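Local coordinates for centrosomal protein 120 (Oreochromis niloticus, PDB 6EWH) that probably acts at centrioles and in the formation of cilia, and is represented here by its second C2 domain (C2B), at residues 138-143 with 177-183; 107-112 with 124-128; 40-44 with 76-82; 64-69 with 89-93; 101-105 with 128-133. The protein carries 1 engineered substitution. One frame throughout, in Å; residues are numbered along the deposited sequence. Where two conformers were deposited one is given.

All five contacts belong to one C2 beta sandwich, built from a six-stranded and a four-stranded sheet. The segments of interactions 3 and 4 alternate along the chain, interactions 5 and 2 follow, with 107-112 and 124-128 both lying between the helices of interaction 5 apart from the shared Leu128, and interaction 1 comes last. Interaction 4 spans the two sheets, and its strand 60-66 neighbours strand 110-116 of interaction 2. Interactions 1 and 5 have centres about 14 Å apart and touch through Leu178 with Leu104 and Ala143 with Leu131. Interaction 3 sits alone at the far end, its centre about 33 Å from that of interaction 1, so the contacts sample both ends and the middle of the domain.

Interaction 1. Residues 138-143 with 177-183; sequences LDNKAA and TLRREEV
Arg180 and Asp139 run alongside each other, and the guanidinium takes hold of a single carboxylate oxygen side-on. NH2 of Arg180 reaches OD1 of Asp139 at 2.8 Å, and NE of Arg180 reaches the same OD1 at 2.9 Å, both from one face of the carboxylate. The two planes are 36° apart, although OD1 stays close to the guanidinium plane. The salt bridge is part of a wider network, since Asp139 OD2 pairs with Lys97 and Arg180 NH1 with Asp29. The extended Arg180 chain runs past the backbone, bringing its CG to 3.3 Å from Leu138 O. On the inner side, Leu138 and Leu178 lie roughly perpendicular, CD1 of Leu138 lying 4.0 Å from CD2 of Leu178. Here strand 143-150, an outermost strand of the six-stranded sheet of the C2 sandwich, starts to pair with strand 171-180: Ala143 and Leu178 are an antiparallel hydrogen-bonded pair, Ala143 N to Leu178 O at 2.9 Å being almost straight (177°). Just before it, Ala142 CB rests on Arg179 CB at 3.7 Å. A type I turn at 180-183 brings Val183 back against the 139-141 backbone, CG1 against Asn140 O and Lys141 CA, and CG2 against Asp139 O at 3.8 Å. Between the two segments a water accepts from Arg180 N and donates to Leu138 O and, weakly, to Lys141 O.

Interaction 2. Residues 107-112 with 124-128; sequences QPSLQI and TDVSL
The side chain of Gln107 touches Leu128 with its CB, 4.0 Å from Leu128 CD1. The chain bends at chi2 (-46°), carrying the amide away from the partner segment, where NE2 donates to Phe103 O. The backbone carbonyl of Gln107 is joined to Leu128 N by a water, which donates to the carbonyl and accepts, weakly, from the nitrogen. Past Pro108, Ser109 lays its OG beside Ser127 CA at 3.5 Å, while its CB faces Val126 O. Ser127 turns its own hydroxyl away: as the N-cap of helix 128-133, its OG bonds with Ser129 OG, in one conformer of that residue, and caps Ala130 N.

Regular pairing begins at Leu110, which forms an antiparallel hydrogen-bonded pair with Val126. The bond from Val126 N to Leu110 O is 2.7 Å, in the carbonyl plane, whereas the return bond from Leu110 N arrives bent at 141° and tilted from the plane of Val126 O. Leu110 CB and Val126 CB sit 4.1 Å apart. Gln111 and Asp125, the non-hydrogen-bonded pair, emerge on the solvent face; in one of the two Gln111 conformers the side chains run alongside each other, with amide and carboxylate turned 72° apart and Gln111 CG 3.6 Å from Asp125 OD1. Ile112 returns to the buried face. It exchanges two backbone bonds with Thr124 and sends CD1 to Val126 CG2 at 3.9 Å, in a layer that continues onto Val174, Val176 and Phe149 of the opposing sheet. This is the beta hairpin of strands 110-116 and 119-126, at the margin of the four-stranded sheet of a C2 sandwich.

Interaction 3. Residues 40-44 with 76-82; sequences ATKLE and FHNLLSP
Leu43 and Leu79 form the centre of an apolar contact supplemented by bridging waters, at the end of the domain where the chain leaving strand 29-41 meets the loop between strands 69-72 and 87-95. The two leucines are set almost square to each other, and CD1 of Leu79 comes over CB of Leu43 at 3.7 Å. The other branch of Leu79, CD2, lies against the backbone of Leu43. Leu43 CD1 reaches further, to the edge of the Phe76 ring at CZ (4.2 Å) and to Pro82 CG at 4.1 Å. Phe60 and Phe84 pack around Phe76 and continue the apolar packing. Pro82 also sets its CG on the carbonyl of Ala40, 3.5 Å from the oxygen.

Towards the surface, Glu44 folds over Leu80. With CG between the backbone N and the carbonyl carbon (chi1 72°) and a further bend at chi2, the chain curls so that its CD comes to 3.4 Å from Leu80 CD1. One carboxylate oxygen, OE1, then receives a water at 2.8 Å; that water also donates to Leu80 O and accepts from Lys42 N. A second water joins Leu43 N to Leu79 O. No direct hydrogen bond crosses between the segments, so cohesion rests on leucine, proline and aromatic carbon, while two waters bridge the backbones, one of them also held by Glu44 OE1.

Interaction 4. Residues 64-69 with 89-93; sequences YSLLGN and ASVRI
Leu66 presses one methyl, CD2, onto the fork of Val91, 4.0 Å from both CG1 and CG2. Beside it Leu67 meets Ile93 nearly at right angles, Leu67 CD1 lying 3.7 Å from Ile93 CD1. At the other end Tyr64 OH approaches Ala89 CB at 3.3 Å. The tyrosine leaves its strand with CG between the backbone N and the carbonyl carbon (chi1 53°), which directs the ring across to strand 87-95. Phe103 and Leu100 of helix 97-105 continue the packing beyond Leu67 and Ile93.

The contact is sparser at the type I' turn 66-69, where Gly68 is exposed. Asn69 ND2 lies 3.8 Å from Val91 CG1, and His19 of strand 18-21 lies against both residues. The amide is fixed: ND2 donates to Leu66 O at 2.9 Å, nearly along the C=O axis, and this oxygen also accepts from Asn69 N. With an alanine here, Leu66 O would probably lose the second of its two donors, leaving a gap beside Val91 CG1 and a turn less firmly tied.

No hydrogen bond joins the two strands; the axes of segments 64-66 and 89-93 pass 9.4 Å apart, 21° from parallel. They belong to opposing sheets, meeting through side chains as in the core of a C2 beta sandwich.

Interaction 5. Residues 101-105 with 128-133; sequences KAFLS and LSALAG
Ala132 and Leu104 supply the apolar heart of this helix pair, with their CB atoms 3.8 Å apart. The small methyl of Ala132 fits close to the other helix, 3.5 Å from Ser105 N and 4.0 Å from Ser105 CB. Leu128 adds a looser touch, its CD1 lying 4.4 Å from Leu104 CD2. Towards the six-stranded sheet, Leu104 and Leu131 both reach Leu33 and Leu178.

Backbone and side chain meet where Ser129 CB rests 3.4 Å from Ser105 O. The serine hydroxyls are turned to their own surroundings: Ser105 OG donates to Ala102 O within its helix, and Ser129 OG, in one conformer, pairs with Ser127 OG.

Polar contact across the pair comes from Lys101. Its chain runs extended over Ala132 O and bends only at chi4 (-66°), which places NZ at 3.2 Å from that oxygen in a weak hydrogen bond. A water 2.8 Å from NZ accepts from it and donates to Gly133 O. A leucine in its place would probably leave Ala132 O and the bridging water without their charged donor. The axes of 101-105 and 128-133 approach to 7.8 Å and run roughly antiparallel, at 148°, consistent with the small side chain of Ala132 facing the other helix, while the ammonium probably interacts favourably with the carbonyl dipoles of Ala132 and, through the water, Gly133.

Interaction 1. Residues 138-143 with 177-183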
# COMPACT_ATOMS: atom_id res chain seq x y z
N LEU A 138 -18.82 -9.21 -2.72
CA LEU A 138 -17.65 -10.09 -2.68
C LEU A 138 -17.95 -11.51 -3.14
O LEU A 138 -17.02 -12.25 -3.47
CB LEU A 138 -17.07 -10.13 -1.27
CG LEU A 138 -16.34 -8.85 -0.87
CD1 LEU A 138 -16.07 -8.88 0.63
CD2 LEU A 138 -15.04 -8.66 -1.66
N ASP A 139 -19.22 -11.93 -3.15
CA ASP A 139 -19.50 -13.25 -3.68
C ASP A 139 -19.27 -13.31 -5.18
O ASP A 139 -19.05 -14.40 -5.73
CB ASP A 139 -20.94 -13.67 -3.39
CG ASP A 139 -21.21 -13.86 -1.91
OD1 ASP A 139 -20.25 -13.89 -1.11
OD2 ASP A 139 -22.40 -14.00 -1.56
N ASN A 140 -19.32 -12.16 -5.86
CA ASN A 140 -19.28 -12.11 -7.31
C ASN A 140 -18.09 -11.36 -7.88
O ASN A 140 -17.65 -11.70 -8.98
CB ASN A 140 -20.58 -11.51 -7.87
CG ASN A 140 -21.80 -12.33 -7.49
OD1 ASN A 140 -21.96 -13.46 -7.93
ND2 ASN A 140 -22.66 -11.76 -6.65
N LYS A 141 -17.58 -10.34 -7.20
CA LYS A 141 -16.50 -9.58 -7.81
C LYS A 141 -15.52 -9.07 -6.77
O LYS A 141 -15.87 -8.88 -5.60
CB LYS A 141 -17.02 -8.43 -8.69
CG LYS A 141 -17.97 -7.47 -8.01
CD LYS A 141 -18.37 -6.37 -8.98
CE LYS A 141 -19.36 -5.40 -8.37
NZ LYS A 141 -19.66 -4.28 -9.30
N ALA A 142 -14.29 -8.87 -7.21
CA ALA A 142 -13.29 -8.20 -6.40
C ALA A 142 -13.69 -6.74 -6.19
O ALA A 142 -14.40 -6.15 -7.01
CB ALA A 142 -11.93 -8.26 -7.08
N ALA A 143 -13.25 -6.17 -5.07
CA ALA A 143 -13.43 -4.75 -4.79
C ALA A 143 -12.06 -4.09 -4.80
O ALA A 143 -11.11 -4.61 -4.19
CB ALA A 143 -14.07 -4.56 -3.41
N THR A 177 -6.94 -4.13 -3.23
CA THR A 177 -8.04 -4.99 -3.67
C THR A 177 -8.36 -6.04 -2.62
O THR A 177 -7.46 -6.58 -1.97
CB THR A 177 -7.65 -5.68 -5.00
OG1 THR A 177 -7.57 -4.70 -6.04
CG2 THR A 177 -8.68 -6.74 -5.41
N LEU A 178 -9.64 -6.31 -2.43
CA LEU A 178 -10.10 -7.42 -1.61
C LEU A 178 -10.98 -8.32 -2.47
O LEU A 178 -11.84 -7.83 -3.20
CB LEU A 178 -10.90 -6.90 -0.42
CG LEU A 178 -11.49 -7.97 0.51
CD1 LEU A 178 -10.39 -8.73 1.24
CD2 LEU A 178 -12.47 -7.37 1.49
N ARG A 179 -10.75 -9.64 -2.40
CA ARG A 179 -11.60 -10.55 -3.15
C ARG A 179 -11.67 -11.88 -2.42
O ARG A 179 -10.75 -12.25 -1.67
CB ARG A 179 -11.07 -10.77 -4.57
CG ARG A 179 -9.69 -11.39 -4.63
CD ARG A 179 -9.16 -11.43 -6.05
NE ARG A 179 -7.82 -12.02 -6.09
CZ ARG A 179 -7.58 -13.32 -6.05
NH1 ARG A 179 -8.57 -14.20 -5.96
NH2 ARG A 179 -6.32 -13.76 -6.08
N ARG A 180 -12.75 -12.62 -2.65
CA ARG A 180 -12.76 -14.02 -2.30
C ARG A 180 -11.68 -14.73 -3.11
O ARG A 180 -11.43 -14.39 -4.27
CB ARG A 180 -14.12 -14.65 -2.60
CG ARG A 180 -15.20 -14.28 -1.61
CD ARG A 180 -16.45 -15.12 -1.89
NE ARG A 180 -17.57 -14.87 -0.98
CZ ARG A 180 -17.68 -15.38 0.24
NH1 ARG A 180 -16.73 -16.16 0.73
NH2 ARG A 180 -18.76 -15.11 0.98
N GLU A 181 -11.03 -15.70 -2.49
CA GLU A 181 -9.91 -16.35 -3.15
C GLU A 181 -10.34 -17.02 -4.44
O GLU A 181 -9.57 -17.04 -5.41
CB GLU A 181 -9.27 -17.35 -2.20
CG GLU A 181 -8.01 -17.98 -2.76
CD GLU A 181 -7.16 -18.57 -1.68
OE1 GLU A 181 -7.57 -19.61 -1.11
OE2 GLU A 181 -6.09 -17.99 -1.39
N GLU A 182 -11.56 -17.55 -4.49
CA GLU A 182 -12.07 -18.21 -5.68
C GLU A 182 -12.64 -17.25 -6.72
O GLU A 182 -13.06 -17.70 -7.79
CB GLU A 182 -13.10 -19.28 -5.29
CG GLU A 182 -14.44 -18.73 -4.83
CD GLU A 182 -14.49 -18.41 -3.35
OE1 GLU A 182 -13.42 -18.29 -2.72
OE2 GLU A 182 -15.62 -18.29 -2.81
N VAL A 183 -12.68 -15.95 -6.44
CA VAL A 183 -13.17 -14.95 -7.38
C VAL A 183 -11.95 -14.31 -8.04
O VAL A 183 -11.17 -13.62 -7.37
CB VAL A 183 -14.06 -13.91 -6.70
CG1 VAL A 183 -14.40 -12.78 -7.66
CG2 VAL A 183 -15.32 -14.57 -6.19
O HOH W 1 -14.65 -11.25 -4.27

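Interaction 2. Residues 107-112 with 124-128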
# COMPACT_ATOMS: atom_id res chain seq x y z
N GLN A 107 -9.52 -0.68 10.37
CA GLN A 107 -8.06 -0.61 10.39
C GLN A 107 -7.58 0.82 10.13
O GLN A 107 -8.25 1.59 9.43
CB GLN A 107 -7.47 -1.53 9.32
CG GLN A 107 -7.75 -3.00 9.60
CD GLN A 107 -7.48 -3.37 11.05
OE1 GLN A 107 -6.33 -3.43 11.48
NE2 GLN A 107 -8.55 -3.60 11.82
N PRO A 108 -6.43 1.18 10.69
CA PRO A 108 -5.80 2.45 10.31
C PRO A 108 -5.32 2.36 8.88
O PRO A 108 -5.17 1.28 8.31
CB PRO A 108 -4.62 2.55 11.28
CG PRO A 108 -4.27 1.13 11.57
CD PRO A 108 -5.58 0.39 11.59
N SER A 109 -5.09 3.52 8.29
CA SER A 109 -4.64 3.54 6.90
C SER A 109 -3.30 2.84 6.74
O SER A 109 -2.46 2.80 7.64
CB SER A 109 -4.56 4.97 6.37
OG SER A 109 -5.86 5.49 6.11
N LEU A 110 -3.13 2.24 5.56
CA LEU A 110 -1.83 1.73 5.17
C LEU A 110 -0.92 2.92 4.90
O LEU A 110 -1.32 3.88 4.23
CB LEU A 110 -2.04 0.92 3.89
CG LEU A 110 -0.91 0.14 3.25
CD1 LEU A 110 -0.56 -1.04 4.11
CD2 LEU A 110 -1.38 -0.32 1.89
N GLN A 111 0.30 2.88 5.43
CA GLN A 111 1.28 3.93 5.19
C GLN A 111 2.38 3.38 4.30
O GLN A 111 3.18 2.54 4.71
CB GLN A 111 1.84 4.50 6.50
CG GLN A 111 0.94 5.55 7.12
CD GLN A 111 1.53 6.16 8.38
OE1 GLN A 111 2.17 5.47 9.17
NE2 GLN A 111 1.31 7.45 8.57
N ILE A 112 2.42 3.86 3.06
CA ILE A 112 3.42 3.40 2.09
C ILE A 112 4.53 4.44 2.04
O ILE A 112 4.27 5.62 1.79
CB ILE A 112 2.80 3.17 0.71
CG1 ILE A 112 1.70 2.10 0.80
CG2 ILE A 112 3.90 2.78 -0.28
CD1 ILE A 112 0.93 1.93 -0.49
N THR A 124 2.60 8.01 2.16
CA THR A 124 1.24 8.37 1.81
C THR A 124 0.29 7.41 2.52
O THR A 124 0.64 6.26 2.79
CB THR A 124 1.02 8.39 0.29
OG1 THR A 124 -0.24 9.00 -0.02
CG2 THR A 124 1.05 6.98 -0.29
N ASP A 125 -0.89 7.92 2.85
CA ASP A 125 -1.92 7.16 3.56
C ASP A 125 -2.88 6.56 2.55
O ASP A 125 -3.47 7.29 1.74
CB ASP A 125 -2.73 8.11 4.45
CG ASP A 125 -2.08 8.36 5.78
OD1 ASP A 125 -0.84 8.37 5.86
OD2 ASP A 125 -2.83 8.54 6.77
N VAL A 126 -3.08 5.25 2.64
CA VAL A 126 -4.01 4.54 1.77
C VAL A 126 -5.07 3.89 2.65
O VAL A 126 -4.76 3.01 3.46
CB VAL A 126 -3.29 3.49 0.90
CG1 VAL A 126 -4.29 2.79 0.01
CG2 VAL A 126 -2.21 4.17 0.07
N SER A 127 -6.31 4.32 2.49
CA SER A 127 -7.36 3.90 3.41
C SER A 127 -7.76 2.46 3.14
O SER A 127 -8.12 2.11 2.01
CB SER A 127 -8.57 4.81 3.25
OG SER A 127 -9.62 4.40 4.10
N LEU A 128 -7.71 1.63 4.17
CA LEU A 128 -8.34 0.32 4.06
C LEU A 128 -9.83 0.39 4.33
O LEU A 128 -10.60 -0.41 3.78
CB LEU A 128 -7.69 -0.69 5.00
CG LEU A 128 -6.22 -1.00 4.72
CD1 LEU A 128 -5.67 -1.92 5.78
CD2 LEU A 128 -6.06 -1.61 3.34
O HOH W 2 -8.14 2.63 6.83

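Interaction 3. Residues 40-44 with 76-82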
# COMPACT_ATOMS: atom_id res chain seq x y z
N ALA A 40 4.87 6.08 -10.45
CA ALA A 40 5.12 7.25 -9.62
C ALA A 40 5.59 8.39 -10.51
O ALA A 40 6.11 8.17 -11.61
CB ALA A 40 6.18 6.98 -8.55
N THR A 41 5.40 9.62 -10.02
CA THR A 41 5.99 10.76 -10.71
C THR A 41 6.31 11.85 -9.70
O THR A 41 5.86 11.84 -8.55
CB THR A 41 5.15 11.26 -11.89
OG1 THR A 41 5.92 12.21 -12.65
CG2 THR A 41 3.89 11.94 -11.42
N LYS A 42 7.19 12.75 -10.14
CA LYS A 42 7.66 13.90 -9.35
C LYS A 42 8.34 13.50 -8.04
O LYS A 42 8.38 14.29 -7.09
CB LYS A 42 6.55 14.93 -9.10
CG LYS A 42 5.91 15.47 -10.36
CD LYS A 42 6.92 16.21 -11.23
CE LYS A 42 6.27 16.73 -12.51
NZ LYS A 42 7.25 17.39 -13.40
N LEU A 43 8.91 12.29 -7.98
CA LEU A 43 9.56 11.86 -6.75
C LEU A 43 10.79 12.68 -6.40
O LEU A 43 11.18 12.73 -5.23
CB LEU A 43 9.94 10.37 -6.84
CG LEU A 43 8.79 9.40 -7.07
CD1 LEU A 43 9.35 7.98 -7.00
CD2 LEU A 43 7.65 9.59 -6.06
N GLU A 44 11.41 13.34 -7.39
CA GLU A 44 12.64 14.08 -7.13
C GLU A 44 12.42 15.22 -6.15
O GLU A 44 13.38 15.66 -5.51
CB GLU A 44 13.25 14.60 -8.44
CG GLU A 44 12.48 15.74 -9.07
CD GLU A 44 11.32 15.29 -9.95
OE1 GLU A 44 11.04 14.07 -9.99
OE2 GLU A 44 10.70 16.15 -10.61
N PHE A 76 14.85 0.44 -7.22
CA PHE A 76 15.05 1.14 -8.48
C PHE A 76 15.96 2.35 -8.28
O PHE A 76 16.07 2.90 -7.18
CB PHE A 76 13.71 1.53 -9.15
CG PHE A 76 12.87 2.50 -8.34
CD1 PHE A 76 12.10 2.06 -7.28
CD2 PHE A 76 12.84 3.84 -8.68
CE1 PHE A 76 11.33 2.96 -6.55
CE2 PHE A 76 12.06 4.74 -7.96
CZ PHE A 76 11.31 4.29 -6.90
N HIS A 77 16.61 2.78 -9.37
CA HIS A 77 17.58 3.85 -9.30
C HIS A 77 17.07 5.17 -9.87
O HIS A 77 17.46 6.23 -9.38
CB HIS A 77 18.87 3.45 -10.03
CG HIS A 77 19.85 4.56 -10.20
ND1 HIS A 77 20.40 5.25 -9.14
CD2 HIS A 77 20.40 5.10 -11.32
CE1 HIS A 77 21.23 6.17 -9.60
NE2 HIS A 77 21.26 6.09 -10.92
N ASN A 78 16.20 5.12 -10.87
CA ASN A 78 15.81 6.31 -11.63
C ASN A 78 14.67 7.01 -10.90
O ASN A 78 13.49 6.81 -11.18
CB ASN A 78 15.40 5.92 -13.04
CG ASN A 78 15.40 7.10 -13.99
OD1 ASN A 78 15.21 8.24 -13.57
ND2 ASN A 78 15.59 6.83 -15.28
N LEU A 79 15.04 7.87 -9.95
CA LEU A 79 14.03 8.59 -9.18
C LEU A 79 13.34 9.67 -10.02
O LEU A 79 12.13 9.89 -9.90
CB LEU A 79 14.65 9.19 -7.93
CG LEU A 79 13.63 9.61 -6.88
CD1 LEU A 79 13.01 8.37 -6.25
CD2 LEU A 79 14.29 10.46 -5.83
N LEU A 80 14.11 10.36 -10.86
CA LEU A 80 13.55 11.42 -11.70
C LEU A 80 12.62 10.86 -12.78
O LEU A 80 11.65 11.52 -13.15
CB LEU A 80 14.68 12.24 -12.32
CG LEU A 80 14.31 13.41 -13.24
CD1 LEU A 80 13.40 14.38 -12.51
CD2 LEU A 80 15.56 14.12 -13.75
N SER A 81 12.89 9.66 -13.28
CA SER A 81 12.06 9.03 -14.30
C SER A 81 11.84 7.58 -13.90
O SER A 81 12.50 6.67 -14.41
CB SER A 81 12.69 9.16 -15.69
OG SER A 81 11.72 8.87 -16.68
N PRO A 82 10.90 7.34 -12.98
CA PRO A 82 10.79 6.02 -12.34
C PRO A 82 10.63 4.90 -13.35
O PRO A 82 9.86 5.00 -14.30
CB PRO A 82 9.55 6.16 -11.46
CG PRO A 82 9.54 7.60 -11.10
CD PRO A 82 9.97 8.31 -12.37
O HOH W 3 9.45 13.06 -12.08
O HOH W 4 9.60 10.70 -10.26

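Interaction 4. Residues 64-69 with 89-93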
# COMPACT_ATOMS: atom_id res chain seq x y z
N TYR A 64 5.86 -0.98 3.15
CA TYR A 64 4.65 -0.83 3.94
C TYR A 64 4.43 -2.08 4.77
O TYR A 64 4.98 -3.15 4.48
CB TYR A 64 3.41 -0.53 3.09
CG TYR A 64 3.18 -1.50 1.96
CD1 TYR A 64 3.76 -1.27 0.72
CD2 TYR A 64 2.34 -2.60 2.11
CE1 TYR A 64 3.53 -2.15 -0.35
CE2 TYR A 64 2.11 -3.46 1.06
CZ TYR A 64 2.69 -3.24 -0.16
OH TYR A 64 2.47 -4.10 -1.20
N SER A 65 3.63 -1.92 5.82
CA SER A 65 3.22 -3.02 6.68
C SER A 65 1.78 -3.39 6.31
O SER A 65 0.89 -2.55 6.41
CB SER A 65 3.30 -2.58 8.14
OG SER A 65 2.92 -3.64 8.99
N LEU A 66 1.57 -4.63 5.88
CA LEU A 66 0.25 -5.11 5.50
C LEU A 66 -0.15 -6.19 6.50
O LEU A 66 0.42 -7.28 6.50
CB LEU A 66 0.25 -5.65 4.07
CG LEU A 66 -1.09 -6.19 3.54
CD1 LEU A 66 -2.15 -5.11 3.48
CD2 LEU A 66 -0.91 -6.81 2.18
N LEU A 67 -1.11 -5.86 7.36
CA LEU A 67 -1.55 -6.73 8.45
C LEU A 67 -0.36 -7.30 9.24
O LEU A 67 -0.28 -8.50 9.51
CB LEU A 67 -2.49 -7.83 7.96
CG LEU A 67 -3.78 -7.37 7.29
CD1 LEU A 67 -4.69 -8.56 7.01
CD2 LEU A 67 -4.50 -6.32 8.11
N GLY A 68 0.58 -6.43 9.58
CA GLY A 68 1.73 -6.85 10.35
C GLY A 68 2.85 -7.51 9.57
O GLY A 68 3.82 -7.97 10.18
N ASN A 69 2.75 -7.57 8.25
CA ASN A 69 3.80 -8.13 7.42
C ASN A 69 4.61 -7.00 6.80
O ASN A 69 4.05 -6.14 6.12
CB ASN A 69 3.20 -8.97 6.30
CG ASN A 69 2.48 -10.19 6.83
OD1 ASN A 69 3.11 -11.20 7.14
ND2 ASN A 69 1.16 -10.10 6.95
N ALA A 89 1.77 -7.14 -3.66
CA ALA A 89 1.96 -8.02 -2.52
C ALA A 89 0.59 -8.38 -2.01
O ALA A 89 -0.30 -7.53 -1.96
CB ALA A 89 2.75 -7.35 -1.38
N SER A 90 0.38 -9.65 -1.66
CA SER A 90 -0.93 -10.16 -1.26
C SER A 90 -0.80 -11.01 -0.01
O SER A 90 0.20 -11.72 0.15
CB SER A 90 -1.50 -11.08 -2.36
OG SER A 90 -1.56 -10.44 -3.62
N VAL A 91 -1.82 -10.98 0.84
CA VAL A 91 -1.93 -11.88 1.98
C VAL A 91 -3.24 -12.64 1.88
O VAL A 91 -4.24 -12.15 1.35
CB VAL A 91 -1.84 -11.13 3.33
CG1 VAL A 91 -0.44 -10.56 3.52
CG2 VAL A 91 -2.91 -10.03 3.43
N ARG A 92 -3.23 -13.87 2.39
CA ARG A 92 -4.43 -14.69 2.44
C ARG A 92 -5.09 -14.56 3.80
O ARG A 92 -4.42 -14.56 4.84
CB ARG A 92 -4.10 -16.16 2.17
CG ARG A 92 -3.57 -16.41 0.77
CD ARG A 92 -3.15 -17.88 0.62
NE ARG A 92 -4.32 -18.75 0.47
CZ ARG A 92 -4.40 -19.99 0.94
NH1 ARG A 92 -3.39 -20.51 1.63
NH2 ARG A 92 -5.49 -20.71 0.74
N ILE A 93 -6.42 -14.45 3.80
CA ILE A 93 -7.19 -14.25 5.01
C ILE A 93 -8.30 -15.29 5.05
O ILE A 93 -9.03 -15.47 4.06
CB ILE A 93 -7.77 -12.82 5.08
CG1 ILE A 93 -6.65 -11.78 5.10
CG2 ILE A 93 -8.64 -12.65 6.33
CD1 ILE A 93 -7.13 -10.37 4.83

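Interaction 5. Residues 101-105 with 128-133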
# COMPACT_ATOMS: atom_id res chain seq x y z
N LYS A 101 -14.99 -7.54 6.41
CA LYS A 101 -15.37 -6.18 6.03
C LYS A 101 -15.36 -5.26 7.24
O LYS A 101 -14.82 -4.15 7.18
CB LYS A 101 -16.73 -6.22 5.34
CG LYS A 101 -17.18 -4.93 4.66
CD LYS A 101 -18.57 -5.10 4.05
CE LYS A 101 -19.01 -3.90 3.21
NZ LYS A 101 -19.19 -2.64 3.99
N ALA A 102 -15.92 -5.73 8.36
CA ALA A 102 -15.88 -4.94 9.59
C ALA A 102 -14.45 -4.71 10.06
O ALA A 102 -14.07 -3.59 10.41
CB ALA A 102 -16.71 -5.64 10.67
N PHE A 103 -13.63 -5.77 10.04
CA PHE A 103 -12.23 -5.65 10.43
C PHE A 103 -11.53 -4.58 9.61
O PHE A 103 -10.88 -3.68 10.16
CB PHE A 103 -11.53 -7.00 10.27
CG PHE A 103 -10.03 -6.94 10.41
CD1 PHE A 103 -9.44 -6.90 11.66
CD2 PHE A 103 -9.21 -6.97 9.28
CE1 PHE A 103 -8.05 -6.87 11.78
CE2 PHE A 103 -7.83 -6.93 9.40
CZ PHE A 103 -7.25 -6.89 10.65
N LEU A 104 -11.64 -4.65 8.28
CA LEU A 104 -10.95 -3.67 7.44
C LEU A 104 -11.48 -2.26 7.67
O LEU A 104 -10.70 -1.30 7.66
CB LEU A 104 -11.06 -4.06 5.97
CG LEU A 104 -10.25 -5.31 5.64
CD1 LEU A 104 -10.55 -5.75 4.23
CD2 LEU A 104 -8.76 -5.04 5.81
N SER A 105 -12.79 -2.12 7.87
CA SER A 105 -13.37 -0.81 8.14
C SER A 105 -12.78 -0.19 9.40
O SER A 105 -12.78 1.04 9.53
CB SER A 105 -14.90 -0.90 8.24
OG SER A 105 -15.32 -1.39 9.51
N LEU A 128 -7.71 1.63 4.17
CA LEU A 128 -8.34 0.32 4.06
C LEU A 128 -9.83 0.39 4.33
O LEU A 128 -10.60 -0.41 3.78
CB LEU A 128 -7.69 -0.69 5.00
CG LEU A 128 -6.22 -1.00 4.72
CD1 LEU A 128 -5.67 -1.92 5.78
CD2 LEU A 128 -6.06 -1.61 3.34
N SER A 129 -10.27 1.33 5.18
CA SER A 129 -11.70 1.47 5.42
C SER A 129 -12.43 1.90 4.16
O SER A 129 -13.59 1.50 3.95
CB SER A 129 -11.96 2.46 6.56
OG SER A 129 -11.51 3.76 6.23
N ALA A 130 -11.79 2.69 3.30
CA ALA A 130 -12.40 3.05 2.02
C ALA A 130 -12.66 1.80 1.19
O ALA A 130 -13.71 1.68 0.56
CB ALA A 130 -11.48 4.00 1.25
N LEU A 131 -11.71 0.86 1.21
CA LEU A 131 -11.87 -0.38 0.48
C LEU A 131 -12.99 -1.22 1.07
O LEU A 131 -13.83 -1.77 0.33
CB LEU A 131 -10.55 -1.16 0.52
CG LEU A 131 -10.62 -2.59 -0.02
CD1 LEU A 131 -11.06 -2.62 -1.49
CD2 LEU A 131 -9.26 -3.26 0.15
N ALA A 132 -13.03 -1.33 2.40
CA ALA A 132 -14.12 -2.06 3.04
C ALA A 132 -15.47 -1.47 2.66
O ALA A 132 -16.44 -2.20 2.44
CB ALA A 132 -13.93 -2.00 4.56
N GLY A 133 -15.54 -0.14 2.55
CA GLY A 133 -16.81 0.51 2.25
C GLY A 133 -17.39 0.13 0.89
O GLY A 133 -18.61 0.17 0.71
O HOH W 5 -20.32 -0.48 2.63